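Local coordinates for hemolysin-related protein (PDB 6MLT) that is secreted into the Vibrio cholerae biofilm matrix, binds metal ions and probably mediates adhesion by recognising carbohydrates through its beta-prism lectin domain, at residues A[299-303]-A[357-361]; A[310-314]-A[329-333]; A[320-326]-A[370-375]; A[407-413]-A[426-432]. All coordinates share one frame. Residues are numbered along the deposited sequence.

Contact 1 of 4, residues A[299-303]-A[357-361]; sequences VYGYT and VTYGK
Two strand ends from different sheets of the beta-prism meet here through aromatic side chains, running 26° apart (CA 300 to 302 against CA 357 to 360). Tyr300 is extended, with chi1 near -50° (m); its CB lies 4.1 Å from both CG1 of Val357 and CE1 of Tyr359, while the end of its side chain leads away from 357-361. Gly301 follows at phi/psi 122/-146, where a CB would jam against the preceding carbonyl oxygen. It is the closest backbone approach, Gly301 CA to Tyr359 CA being 5.6 Å, and its CA lies 4.3 Å from the Tyr359 ring centroid in an off-centre CH-pi contact. Tyr300 C and Gly301 N also lie over one face of that ring, set by chi1 of 58° (p). Tyr302 (m, chi2 86°) places its OH 3.3 Å from Gly360 CA, and its face receives the edge of Tyr359 in an offset edge-to-face pair, centroids 5.9 Å apart and planes at 72°. The chain turns a corner at Gly360. The Tyr300 side chain continues onto Val397 and Tyr399 of strand 394-400, so the contact joins edge strand 295-301, beside 428-435, to the end of an inner strand, 352-359, of the next sheet.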
loop_
_atom_site.group_PDB
_atom_site.type_symbol
_atom_site.label_atom_id
_atom_site.label_comp_id
_atom_site.label_asym_id
_atom_site.label_seq_id
_atom_site.Cartn_x
_atom_site.Cartn_y
_atom_site.Cartn_z
ATOM N N VAL A 299 -38.520 15.240 -6.308
ATOM C CA VAL A 299 -39.085 13.916 -6.551
ATOM C C VAL A 299 -39.956 13.990 -7.795
ATOM O O VAL A 299 -40.839 14.850 -7.896
ATOM C CB VAL A 299 -39.899 13.431 -5.339
ATOM C CG1 VAL A 299 -40.512 12.060 -5.622
ATOM C CG2 VAL A 299 -39.021 13.375 -4.097
ATOM N N TYR A 300 -39.718 13.085 -8.739
ATOM C CA TYR A 300 -40.477 13.027 -9.984
ATOM C C TYR A 300 -41.291 11.740 -10.017
ATOM O O TYR A 300 -40.725 10.643 -10.000
ATOM C CB TYR A 300 -39.536 13.105 -11.188
ATOM C CG TYR A 300 -38.552 14.248 -11.093
ATOM C CD1 TYR A 300 -38.979 15.568 -11.189
ATOM C CD2 TYR A 300 -37.199 14.007 -10.889
ATOM C CE1 TYR A 300 -38.084 16.617 -11.089
ATOM C CE2 TYR A 300 -36.298 15.050 -10.792
ATOM C CZ TYR A 300 -36.748 16.351 -10.894
ATOM O OH TYR A 300 -35.859 17.391 -10.799
ATOM N N GLY A 301 -42.618 11.868 -10.065
ATOM C CA GLY A 301 -43.490 10.716 -10.183
ATOM C C GLY A 301 -44.471 10.626 -9.025
ATOM O O GLY A 301 -44.926 11.644 -8.489
ATOM N N TYR A 302 -44.787 9.391 -8.642
ATOM C CA TYR A 302 -45.925 9.091 -7.775
ATOM C C TYR A 302 -45.450 8.221 -6.618
ATOM O O TYR A 302 -45.034 7.077 -6.826
ATOM C CB TYR A 302 -47.023 8.401 -8.586
ATOM C CG TYR A 302 -47.360 9.177 -9.839
ATOM C CD1 TYR A 302 -46.634 8.998 -11.011
ATOM C CD2 TYR A 302 -48.384 10.116 -9.838
ATOM C CE1 TYR A 302 -46.930 9.719 -12.145
ATOM C CE2 TYR A 302 -48.683 10.846 -10.964
ATOM C CZ TYR A 302 -47.953 10.646 -12.117
ATOM O OH TYR A 302 -48.254 11.372 -13.242
ATOM N N THR A 303 -45.512 8.765 -5.402
ATOM C CA THR A 303 -44.955 8.121 -4.219
ATOM C C THR A 303 -45.995 7.378 -3.391
ATOM O O THR A 303 -45.624 6.716 -2.414
ATOM C CB THR A 303 -44.274 9.163 -3.320
ATOM O OG1 THR A 303 -45.222 10.186 -2.986
ATOM C CG2 THR A 303 -43.074 9.793 -4.024
ATOM N N VAL A 357 -36.865 13.188 -17.275
ATOM C CA VAL A 357 -37.753 12.177 -16.714
ATOM C C VAL A 357 -39.156 12.433 -17.235
ATOM O O VAL A 357 -39.683 13.544 -17.093
ATOM C CB VAL A 357 -37.742 12.196 -15.177
ATOM C CG1 VAL A 357 -38.670 11.108 -14.620
ATOM C CG2 VAL A 357 -36.338 12.015 -14.662
ATOM N N THR A 358 -39.757 11.406 -17.828
ATOM C CA THR A 358 -41.143 11.438 -18.272
ATOM C C THR A 358 -41.943 10.524 -17.357
ATOM O O THR A 358 -41.643 9.328 -17.253
ATOM C CB THR A 358 -41.269 10.995 -19.730
ATOM O OG1 THR A 358 -40.506 11.872 -20.563
ATOM C CG2 THR A 358 -42.730 11.026 -20.184
ATOM N N TYR A 359 -42.937 11.087 -16.680
ATOM C CA TYR A 359 -43.781 10.326 -15.773
ATOM C C TYR A 359 -45.242 10.651 -16.049
ATOM O O TYR A 359 -45.585 11.761 -16.472
ATOM C CB TYR A 359 -43.435 10.612 -14.297
ATOM C CG TYR A 359 -43.545 12.059 -13.885
ATOM C CD1 TYR A 359 -42.472 12.931 -14.038
ATOM C CD2 TYR A 359 -44.717 12.551 -13.334
ATOM C CE1 TYR A 359 -42.571 14.260 -13.654
ATOM C CE2 TYR A 359 -44.826 13.879 -12.950
ATOM C CZ TYR A 359 -43.751 14.724 -13.112
ATOM O OH TYR A 359 -43.859 16.037 -12.728
ATOM N N GLY A 360 -46.099 9.664 -15.813
ATOM C CA GLY A 360 -47.514 9.850 -16.053
ATOM C C GLY A 360 -48.240 8.520 -16.078
ATOM O O GLY A 360 -47.781 7.532 -15.498
ATOM N N LYS A 361 -49.378 8.515 -16.761
ATOM C CA LYS A 361 -50.248 7.349 -16.803
ATOM C C LYS A 361 -49.803 6.412 -17.917
ATOM O O LYS A 361 -49.762 6.800 -19.090
ATOM C CB LYS A 361 -51.700 7.764 -17.004
ATOM C CG LYS A 361 -52.688 6.626 -16.851
ATOM C CD LYS A 361 -54.115 7.138 -16.985
ATOM C CE LYS A 361 -55.076 6.374 -16.100
ATOM N NZ LYS A 361 -56.370 7.100 -15.946
#

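Contact 2 of 4, residues A[310-314]-A[329-333]; sequences RVLAE and IGANS
In the beta-prism lectin fold, this contact lies where the edge strand 309-312 of one sheet passes the end of strand 326-330 of another, the touching parts inclined by 30° and nearest at Val311 CA to Gly330 CA, 5.9 Å. Val311, extended and in the t rotamer, points its CB toward the other segment. Its CG1 rests 3.5 Å from both Gly330 C and Ala331 N, and 4.4 Å from CG2 of Ile329 (m, chi2 t), whose side chain also touches Met410 and Val412. Beyond Gly330 (phi/psi -157/171) the backbone bends at Ala331 (-68/-31), which directs its methyl at the opposing segment: CB is 3.4 Å from Leu312 O and 3.7 Å from Glu314 CD. Glu314 (m, chi2 t) extends over this methyl at the exposed rim, although it is poorly ordered. Asn332, with chi1 near 54° (p), accepts a stronger bond at OD1 from the backbone N of Gln334, leaving its amide to make a weak hydrogen bond, ND2 to Glu314 OE1, at 3.4 Å.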
loop_
_atom_site.group_PDB
_atom_site.type_symbol
_atom_site.label_atom_id
_atom_site.label_comp_id
_atom_site.label_asym_id
_atom_site.label_seq_id
_atom_site.Cartn_x
_atom_site.Cartn_y
_atom_site.Cartn_z
ATOM N N ARG A 310 -33.055 4.042 -1.177
ATOM C CA ARG A 310 -31.879 4.688 -1.740
ATOM C C ARG A 310 -31.034 3.694 -2.523
ATOM O O ARG A 310 -30.759 2.587 -2.053
ATOM C CB ARG A 310 -31.028 5.322 -0.638
ATOM C CG ARG A 310 -29.783 6.039 -1.157
ATOM C CD ARG A 310 -28.959 6.638 -0.022
ATOM N NE ARG A 310 -28.318 5.610 0.794
ATOM C CZ ARG A 310 -27.555 5.862 1.853
ATOM N NH1 ARG A 310 -27.330 7.113 2.235
ATOM N NH2 ARG A 310 -27.015 4.859 2.533
ATOM N N VAL A 311 -30.596 4.114 -3.705
ATOM C CA VAL A 311 -29.755 3.306 -4.579
ATOM C C VAL A 311 -28.532 4.139 -4.921
ATOM O O VAL A 311 -28.638 5.136 -5.644
ATOM C CB VAL A 311 -30.490 2.868 -5.855
ATOM C CG1 VAL A 311 -29.552 2.111 -6.788
ATOM C CG2 VAL A 311 -31.689 2.016 -5.507
ATOM N N LEU A 312 -27.373 3.728 -4.421
ATOM C CA LEU A 312 -26.120 4.410 -4.698
ATOM C C LEU A 312 -25.378 3.673 -5.801
ATOM O O LEU A 312 -25.360 2.442 -5.832
ATOM C CB LEU A 312 -25.250 4.493 -3.439
ATOM C CG LEU A 312 -25.838 5.263 -2.253
ATOM C CD1 LEU A 312 -24.917 5.160 -1.043
ATOM C CD2 LEU A 312 -26.090 6.726 -2.611
ATOM N N ALA A 313 -24.768 4.434 -6.706
ATOM C CA ALA A 313 -24.026 3.835 -7.800
ATOM C C ALA A 313 -22.775 3.142 -7.271
ATOM O O ALA A 313 -22.079 3.663 -6.396
ATOM C CB ALA A 313 -23.647 4.904 -8.821
ATOM N N GLU A 314 -22.504 1.948 -7.790
ATOM C CA GLU A 314 -21.282 1.215 -7.492
ATOM C C GLU A 314 -20.395 1.206 -8.726
ATOM O O GLU A 314 -20.873 0.966 -9.840
ATOM C CB GLU A 314 -21.586 -0.219 -7.060
ATOM C CG GLU A 314 -22.126 -0.337 -5.651
ATOM C CD GLU A 314 -22.567 -1.750 -5.319
ATOM O OE1 GLU A 314 -22.343 -2.656 -6.151
ATOM O OE2 GLU A 314 -23.143 -1.953 -4.230
ATOM N N ILE A 329 -34.497 -0.345 -10.766
ATOM C CA ILE A 329 -33.223 0.357 -10.694
ATOM C C ILE A 329 -32.441 -0.213 -9.522
ATOM O O ILE A 329 -33.002 -0.433 -8.444
ATOM C CB ILE A 329 -33.416 1.878 -10.526
ATOM C CG1 ILE A 329 -34.174 2.452 -11.719
ATOM C CG2 ILE A 329 -32.066 2.575 -10.367
ATOM C CD1 ILE A 329 -34.625 3.889 -11.510
ATOM N N GLY A 330 -31.147 -0.447 -9.726
ATOM C CA GLY A 330 -30.315 -0.950 -8.646
ATOM C C GLY A 330 -28.860 -0.627 -8.900
ATOM O O GLY A 330 -28.485 -0.154 -9.973
ATOM N N ALA A 331 -28.034 -0.872 -7.876
ATOM C CA ALA A 331 -26.596 -0.707 -8.056
ATOM C C ALA A 331 -26.046 -1.754 -9.011
ATOM O O ALA A 331 -25.087 -1.488 -9.744
ATOM C CB ALA A 331 -25.880 -0.783 -6.709
ATOM N N ASN A 332 -26.653 -2.936 -9.028
ATOM C CA ASN A 332 -26.286 -3.999 -9.950
ATOM C C ASN A 332 -27.527 -4.840 -10.208
ATOM O O ASN A 332 -28.578 -4.638 -9.595
ATOM C CB ASN A 332 -25.146 -4.849 -9.383
ATOM C CG ASN A 332 -25.465 -5.392 -8.016
ATOM O OD1 ASN A 332 -26.351 -6.233 -7.863
ATOM N ND2 ASN A 332 -24.749 -4.913 -7.007
ATOM N N SER A 333 -27.388 -5.810 -11.112
ATOM C CA SER A 333 -28.532 -6.588 -11.567
ATOM C C SER A 333 -29.132 -7.453 -10.470
ATOM O O SER A 333 -30.267 -7.921 -10.622
ATOM C CB SER A 333 -28.125 -7.473 -12.746
ATOM O OG SER A 333 -27.214 -8.471 -12.330
#

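Contact 3 of 4, residues A[320-326]-A[370-375]; sequences IRSGAVV and VLEMSF
Val326 forms the apolar centre. In the t rotamer, pointing at the opposing strand, it sets CG2 3.9 Å from CG1 of Val370 and CG1 4.2 Å from CE of Met373. Met373 (m, t, m) brings its CE also to within 4.1 Å of CD1 of Ile320 (m, t), and the same CD1 lies 3.9 Å from CE1 of Phe375 (m, chi2 89°), so one hydrophobic layer spans the interior of the prism between two sheets. At the other end Val325 (m) packs its CG1 3.8 Å from CD2 of Leu371 (m, t). The backbones come nearest at this pair, Val325 CA to Leu371 CA being 4.3 Å, and a CA-H...O contact joins Val325 CA to Leu371 O at 3.4 Å. Alongside it, Val326 N donates a weak hydrogen bond to Val370 O (3.3 Å). Leu371, at phi/psi -94/-37, forms a classic beta bulge with Glu372, both facing Thr358. Farther out, the turn 323-325 is closed by Gly323 N to Val325 O at 2.9 Å; the backbone nitrogens of Ala324 and Val325 bind a citrate, probably from the crystallisation liquor, and Glu372 OE1 accepts a bond from Lys388 N. Strand 317-322 pairs with 343-348 and 326-330 in one sheet, strand 370-377 with 352-359 and 382-386 in another, and Val385 of strand 382-386 packs against both Ile320 and Met373.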
loop_
_atom_site.group_PDB
_atom_site.type_symbol
_atom_site.label_atom_id
_atom_site.label_comp_id
_atom_site.label_asym_id
_atom_site.label_seq_id
_atom_site.Cartn_x
_atom_site.Cartn_y
_atom_site.Cartn_z
ATOM N N ILE A 320 -30.319 -0.749 -14.698
ATOM C CA ILE A 320 -31.714 -0.400 -14.952
ATOM C C ILE A 320 -32.341 -1.480 -15.814
ATOM O O ILE A 320 -31.790 -1.845 -16.858
ATOM C CB ILE A 320 -31.846 0.963 -15.650
ATOM C CG1 ILE A 320 -31.186 2.060 -14.808
ATOM C CG2 ILE A 320 -33.325 1.281 -15.912
ATOM C CD1 ILE A 320 -31.200 3.440 -15.478
ATOM N N ARG A 321 -33.499 -1.981 -15.394
ATOM C CA ARG A 321 -34.306 -2.847 -16.239
ATOM C C ARG A 321 -35.501 -2.054 -16.737
ATOM O O ARG A 321 -36.184 -1.383 -15.953
ATOM C CB ARG A 321 -34.750 -4.119 -15.507
ATOM C CG ARG A 321 -33.764 -5.286 -15.673
ATOM C CD ARG A 321 -34.337 -6.624 -15.192
ATOM N NE ARG A 321 -34.257 -6.791 -13.740
ATOM C CZ ARG A 321 -35.244 -6.548 -12.882
ATOM N NH1 ARG A 321 -36.419 -6.115 -13.306
ATOM N NH2 ARG A 321 -35.052 -6.739 -11.579
ATOM N N SER A 322 -35.732 -2.105 -18.045
ATOM C CA SER A 322 -36.774 -1.290 -18.642
ATOM C C SER A 322 -37.224 -1.936 -19.940
ATOM O O SER A 322 -36.456 -2.636 -20.599
ATOM C CB SER A 322 -36.275 0.134 -18.903
ATOM O OG SER A 322 -35.234 0.135 -19.867
ATOM N N GLY A 323 -38.487 -1.698 -20.281
ATOM C CA GLY A 323 -39.026 -2.073 -21.571
ATOM C C GLY A 323 -39.820 -0.914 -22.129
ATOM O O GLY A 323 -39.240 0.093 -22.554
ATOM N N ALA A 324 -41.149 -1.031 -22.112
ATOM C CA ALA A 324 -41.992 0.114 -22.423
ATOM C C ALA A 324 -41.839 1.210 -21.375
ATOM O O ALA A 324 -41.973 2.399 -21.692
ATOM C CB ALA A 324 -43.453 -0.324 -22.521
ATOM N N VAL A 325 -41.568 0.833 -20.129
ATOM C CA VAL A 325 -41.450 1.767 -19.022
ATOM C C VAL A 325 -40.224 1.380 -18.199
ATOM O O VAL A 325 -39.512 0.426 -18.523
ATOM C CB VAL A 325 -42.725 1.810 -18.151
ATOM C CG1 VAL A 325 -43.920 2.256 -19.001
ATOM C CG2 VAL A 325 -42.999 0.455 -17.488
ATOM N N VAL A 326 -39.956 2.153 -17.151
ATOM C CA VAL A 326 -38.808 1.914 -16.283
ATOM C C VAL A 326 -39.261 0.976 -15.170
ATOM O O VAL A 326 -40.089 1.343 -14.334
ATOM C CB VAL A 326 -38.244 3.225 -15.719
ATOM C CG1 VAL A 326 -37.086 2.946 -14.785
ATOM C CG2 VAL A 326 -37.787 4.135 -16.845
ATOM N N VAL A 370 -42.997 6.125 -13.646
ATOM C CA VAL A 370 -41.942 6.641 -14.512
ATOM C C VAL A 370 -41.946 5.849 -15.815
ATOM O O VAL A 370 -41.744 4.629 -15.818
ATOM C CB VAL A 370 -40.572 6.570 -13.819
ATOM C CG1 VAL A 370 -39.464 7.013 -14.761
ATOM C CG2 VAL A 370 -40.583 7.441 -12.565
ATOM N N LEU A 371 -42.168 6.550 -16.927
ATOM C CA LEU A 371 -42.285 5.944 -18.248
ATOM C C LEU A 371 -40.956 5.936 -18.983
ATOM O O LEU A 371 -40.649 4.974 -19.696
ATOM C CB LEU A 371 -43.332 6.696 -19.077
ATOM C CG LEU A 371 -44.667 6.927 -18.372
ATOM C CD1 LEU A 371 -45.579 7.795 -19.226
ATOM C CD2 LEU A 371 -45.353 5.603 -18.039
ATOM N N GLU A 372 -40.154 6.982 -18.815
ATOM C CA GLU A 372 -38.892 7.076 -19.532
ATOM C C GLU A 372 -37.932 7.970 -18.767
ATOM O O GLU A 372 -38.340 8.930 -18.105
ATOM C CB GLU A 372 -39.089 7.621 -20.957
ATOM C CG GLU A 372 -37.819 7.574 -21.810
ATOM C CD GLU A 372 -37.874 8.483 -23.008
ATOM O OE1 GLU A 372 -38.539 8.125 -24.002
ATOM O OE2 GLU A 372 -37.247 9.562 -22.951
ATOM N N MET A 373 -36.646 7.637 -18.865
ATOM C CA MET A 373 -35.576 8.527 -18.450
ATOM C C MET A 373 -34.576 8.609 -19.589
ATOM O O MET A 373 -34.236 7.589 -20.196
ATOM C CB MET A 373 -34.897 8.039 -17.165
ATOM C CG MET A 373 -35.826 8.012 -15.963
ATOM S SD MET A 373 -34.936 7.685 -14.435
ATOM C CE MET A 373 -34.305 6.040 -14.738
ATOM N N SER A 374 -34.135 9.824 -19.900
ATOM C CA SER A 374 -33.140 10.054 -20.940
ATOM C C SER A 374 -31.948 10.761 -20.313
ATOM O O SER A 374 -32.067 11.904 -19.855
ATOM C CB SER A 374 -33.734 10.868 -22.087
ATOM O OG SER A 374 -32.795 11.017 -23.124
ATOM N N PHE A 375 -30.807 10.074 -20.280
ATOM C CA PHE A 375 -29.576 10.613 -19.713
ATOM C C PHE A 375 -28.768 11.304 -20.806
ATOM O O PHE A 375 -28.448 10.689 -21.828
ATOM C CB PHE A 375 -28.735 9.501 -19.085
ATOM C CG PHE A 375 -29.418 8.757 -17.977
ATOM C CD1 PHE A 375 -30.195 7.640 -18.246
ATOM C CD2 PHE A 375 -29.259 9.152 -16.662
ATOM C CE1 PHE A 375 -30.819 6.940 -17.208
ATOM C CE2 PHE A 375 -29.876 8.456 -15.628
ATOM C CZ PHE A 375 -30.652 7.353 -15.902
#

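Contact 4 of 4, residues A[407-413]-A[426-432]; sequences LLGMNVW and VNAVQFL
A classic beta bulge sits at each end of this antiparallel pairing. At one, Leu408 (phi/psi -115/-17) and Gly409 both face Leu432, whose O accepts from Leu408 N (2.8 Å) and Gly409 N (3.3 Å). At the other, Asn427 (-99/-24) and Ala428 both face Trp413, whose O accepts from Asn427 N (2.7 Å) and, weakly, Ala428 N (3.3 Å). Between them strands 407-413 and 428-432 run at 157°, with Asn411 and Gln430 a hydrogen-bonded pair: Asn411 N to Gln430 O is 2.8 Å and Gln430 N to Asn411 O 3.0 Å. They are the central strands of a four-stranded beta-prism sheet. On one face Asn411 ND2 donates to Gln430 OE1 at 3.0 Å, while Gln430 NE2 is bonded to Ser297 O of strand 295-301, and Trp413 (m) lays CE3 3.8 Å from Ala428 CB. On the inward face Met410 (m, t, p) sets CE 3.5 Å from both Val429 CB and Phe431 CE1, its SD 5.0 Å from the Phe431 centroid in an oblique Met-aromatic contact.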
loop_
_atom_site.group_PDB
_atom_site.type_symbol
_atom_site.label_atom_id
_atom_site.label_comp_id
_atom_site.label_asym_id
_atom_site.label_seq_id
_atom_site.Cartn_x
_atom_site.Cartn_y
_atom_site.Cartn_z
ATOM N N LEU A 407 -23.565 12.797 -10.592
ATOM C CA LEU A 407 -24.649 11.910 -10.181
ATOM C C LEU A 407 -24.071 10.739 -9.394
ATOM O O LEU A 407 -23.207 10.017 -9.902
ATOM C CB LEU A 407 -25.402 11.395 -11.403
ATOM C CG LEU A 407 -26.532 10.397 -11.138
ATOM C CD1 LEU A 407 -27.661 11.070 -10.366
ATOM C CD2 LEU A 407 -27.036 9.809 -12.453
ATOM N N LEU A 408 -24.560 10.536 -8.169
ATOM C CA LEU A 408 -24.044 9.489 -7.298
ATOM C C LEU A 408 -25.048 8.391 -6.977
ATOM O O LEU A 408 -24.636 7.327 -6.503
ATOM C CB LEU A 408 -23.559 10.092 -5.976
ATOM C CG LEU A 408 -22.445 11.130 -6.071
ATOM C CD1 LEU A 408 -22.100 11.645 -4.681
ATOM C CD2 LEU A 408 -21.211 10.554 -6.758
ATOM N N GLY A 409 -26.336 8.628 -7.187
ATOM C CA GLY A 409 -27.331 7.607 -6.914
ATOM C C GLY A 409 -28.726 8.146 -7.139
ATOM O O GLY A 409 -28.911 9.237 -7.690
ATOM N N MET A 410 -29.713 7.365 -6.701
ATOM C CA MET A 410 -31.110 7.752 -6.830
ATOM C C MET A 410 -31.898 7.219 -5.643
ATOM O O MET A 410 -31.575 6.167 -5.088
ATOM C CB MET A 410 -31.736 7.214 -8.125
ATOM C CG MET A 410 -31.049 7.651 -9.415
ATOM S SD MET A 410 -31.775 6.875 -10.885
ATOM C CE MET A 410 -33.463 7.459 -10.793
ATOM N N ASN A 411 -32.935 7.957 -5.254
ATOM C CA ASN A 411 -34.009 7.394 -4.449
ATOM C C ASN A 411 -35.075 6.865 -5.400
ATOM O O ASN A 411 -35.406 7.512 -6.399
ATOM C CB ASN A 411 -34.600 8.435 -3.497
ATOM C CG ASN A 411 -33.655 8.797 -2.365
ATOM O OD1 ASN A 411 -32.903 7.958 -1.876
ATOM N ND2 ASN A 411 -33.690 10.057 -1.948
ATOM N N VAL A 412 -35.586 5.673 -5.102
ATOM C CA VAL A 412 -36.482 4.950 -5.998
ATOM C C VAL A 412 -37.724 4.544 -5.219
ATOM O O VAL A 412 -37.620 3.989 -4.119
ATOM C CB VAL A 412 -35.789 3.715 -6.605
ATOM C CG1 VAL A 412 -36.719 2.974 -7.558
ATOM C CG2 VAL A 412 -34.502 4.130 -7.323
ATOM N N TRP A 413 -38.894 4.839 -5.778
ATOM C CA TRP A 413 -40.178 4.423 -5.226
ATOM C C TRP A 413 -40.801 3.407 -6.171
ATOM O O TRP A 413 -40.926 3.675 -7.372
ATOM C CB TRP A 413 -41.139 5.605 -5.079
ATOM C CG TRP A 413 -40.836 6.617 -4.002
ATOM C CD1 TRP A 413 -41.512 6.790 -2.826
ATOM C CD2 TRP A 413 -39.812 7.619 -4.023
ATOM N NE1 TRP A 413 -40.967 7.828 -2.112
ATOM C CE2 TRP A 413 -39.922 8.356 -2.825
ATOM C CE3 TRP A 413 -38.814 7.966 -4.938
ATOM C CZ2 TRP A 413 -39.066 9.406 -2.515
ATOM C CZ3 TRP A 413 -37.970 9.008 -4.634
ATOM C CH2 TRP A 413 -38.098 9.718 -3.433
ATOM N N VAL A 426 -40.995 1.296 -11.562
ATOM C CA VAL A 426 -40.553 2.478 -10.836
ATOM C C VAL A 426 -41.635 3.545 -10.947
ATOM O O VAL A 426 -41.971 3.993 -12.050
ATOM C CB VAL A 426 -39.211 2.988 -11.374
ATOM C CG1 VAL A 426 -38.841 4.305 -10.726
ATOM C CG2 VAL A 426 -38.125 1.950 -11.126
ATOM N N ASN A 427 -42.173 3.968 -9.800
ATOM C CA ASN A 427 -43.255 4.938 -9.790
ATOM C C ASN A 427 -42.789 6.363 -9.514
ATOM O O ASN A 427 -43.479 7.309 -9.917
ATOM C CB ASN A 427 -44.311 4.528 -8.763
ATOM C CG ASN A 427 -44.919 3.166 -9.077
ATOM O OD1 ASN A 427 -44.589 2.160 -8.445
ATOM N ND2 ASN A 427 -45.794 3.127 -10.075
ATOM N N ALA A 428 -41.648 6.541 -8.852
ATOM C CA ALA A 428 -41.060 7.862 -8.685
ATOM C C ALA A 428 -39.554 7.720 -8.560
ATOM O O ALA A 428 -39.039 6.680 -8.136
ATOM C CB ALA A 428 -41.623 8.594 -7.464
ATOM N N VAL A 429 -38.844 8.799 -8.906
ATOM C CA VAL A 429 -37.392 8.834 -8.805
ATOM C C VAL A 429 -36.934 10.198 -8.312
ATOM O O VAL A 429 -37.621 11.211 -8.460
ATOM C CB VAL A 429 -36.690 8.516 -10.146
ATOM C CG1 VAL A 429 -36.977 7.101 -10.572
ATOM C CG2 VAL A 429 -37.126 9.505 -11.222
ATOM N N GLN A 430 -35.735 10.203 -7.741
ATOM C CA GLN A 430 -35.083 11.408 -7.260
ATOM C C GLN A 430 -33.586 11.182 -7.379
ATOM O O GLN A 430 -33.096 10.100 -7.051
ATOM C CB GLN A 430 -35.485 11.718 -5.815
ATOM C CG GLN A 430 -34.768 12.896 -5.183
ATOM C CD GLN A 430 -35.251 13.156 -3.768
ATOM O OE1 GLN A 430 -35.417 12.226 -2.976
ATOM N NE2 GLN A 430 -35.506 14.420 -3.451
ATOM N N PHE A 431 -32.871 12.190 -7.862
ATOM C CA PHE A 431 -31.451 12.058 -8.155
ATOM C C PHE A 431 -30.613 12.647 -7.030
ATOM O O PHE A 431 -30.916 13.727 -6.517
ATOM C CB PHE A 431 -31.111 12.739 -9.478
ATOM C CG PHE A 431 -31.933 12.241 -10.620
ATOM C CD1 PHE A 431 -31.663 11.010 -11.193
ATOM C CD2 PHE A 431 -32.997 12.979 -11.098
ATOM C CE1 PHE A 431 -32.436 10.532 -12.236
ATOM C CE2 PHE A 431 -33.775 12.508 -12.144
ATOM C CZ PHE A 431 -33.490 11.283 -12.711
ATOM N N LEU A 432 -29.555 11.926 -6.666
ATOM C CA LEU A 432 -28.630 12.313 -5.609
ATOM C C LEU A 432 -27.284 12.668 -6.227
ATOM O O LEU A 432 -26.742 11.894 -7.026
ATOM C CB LEU A 432 -28.462 11.174 -4.603
ATOM C CG LEU A 432 -29.758 10.519 -4.125
ATOM C CD1 LEU A 432 -29.473 9.283 -3.288
ATOM C CD2 LEU A 432 -30.594 11.519 -3.342
#

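Read from the N terminus, the chain leaves strand 295-301 and returns to it at 357-361, where contact 1 closes a long loop. Contact 2 lies wholly within that loop, closing the short excursion from 310-314 to 329-333. Contact 3 crosses both, since 320-326 falls between the segments of each and 370-375 beyond them. Contact 4 follows in series and closes the 407-413 to 426-432 hairpin-like return. Its two strands form the middle of a sheet flanked by 295-301 from contact 1 and 309-312 from contact 2. Val426 links its backbone to Val326 and Val370 of contact 3, so all three sheets of the prism converge there.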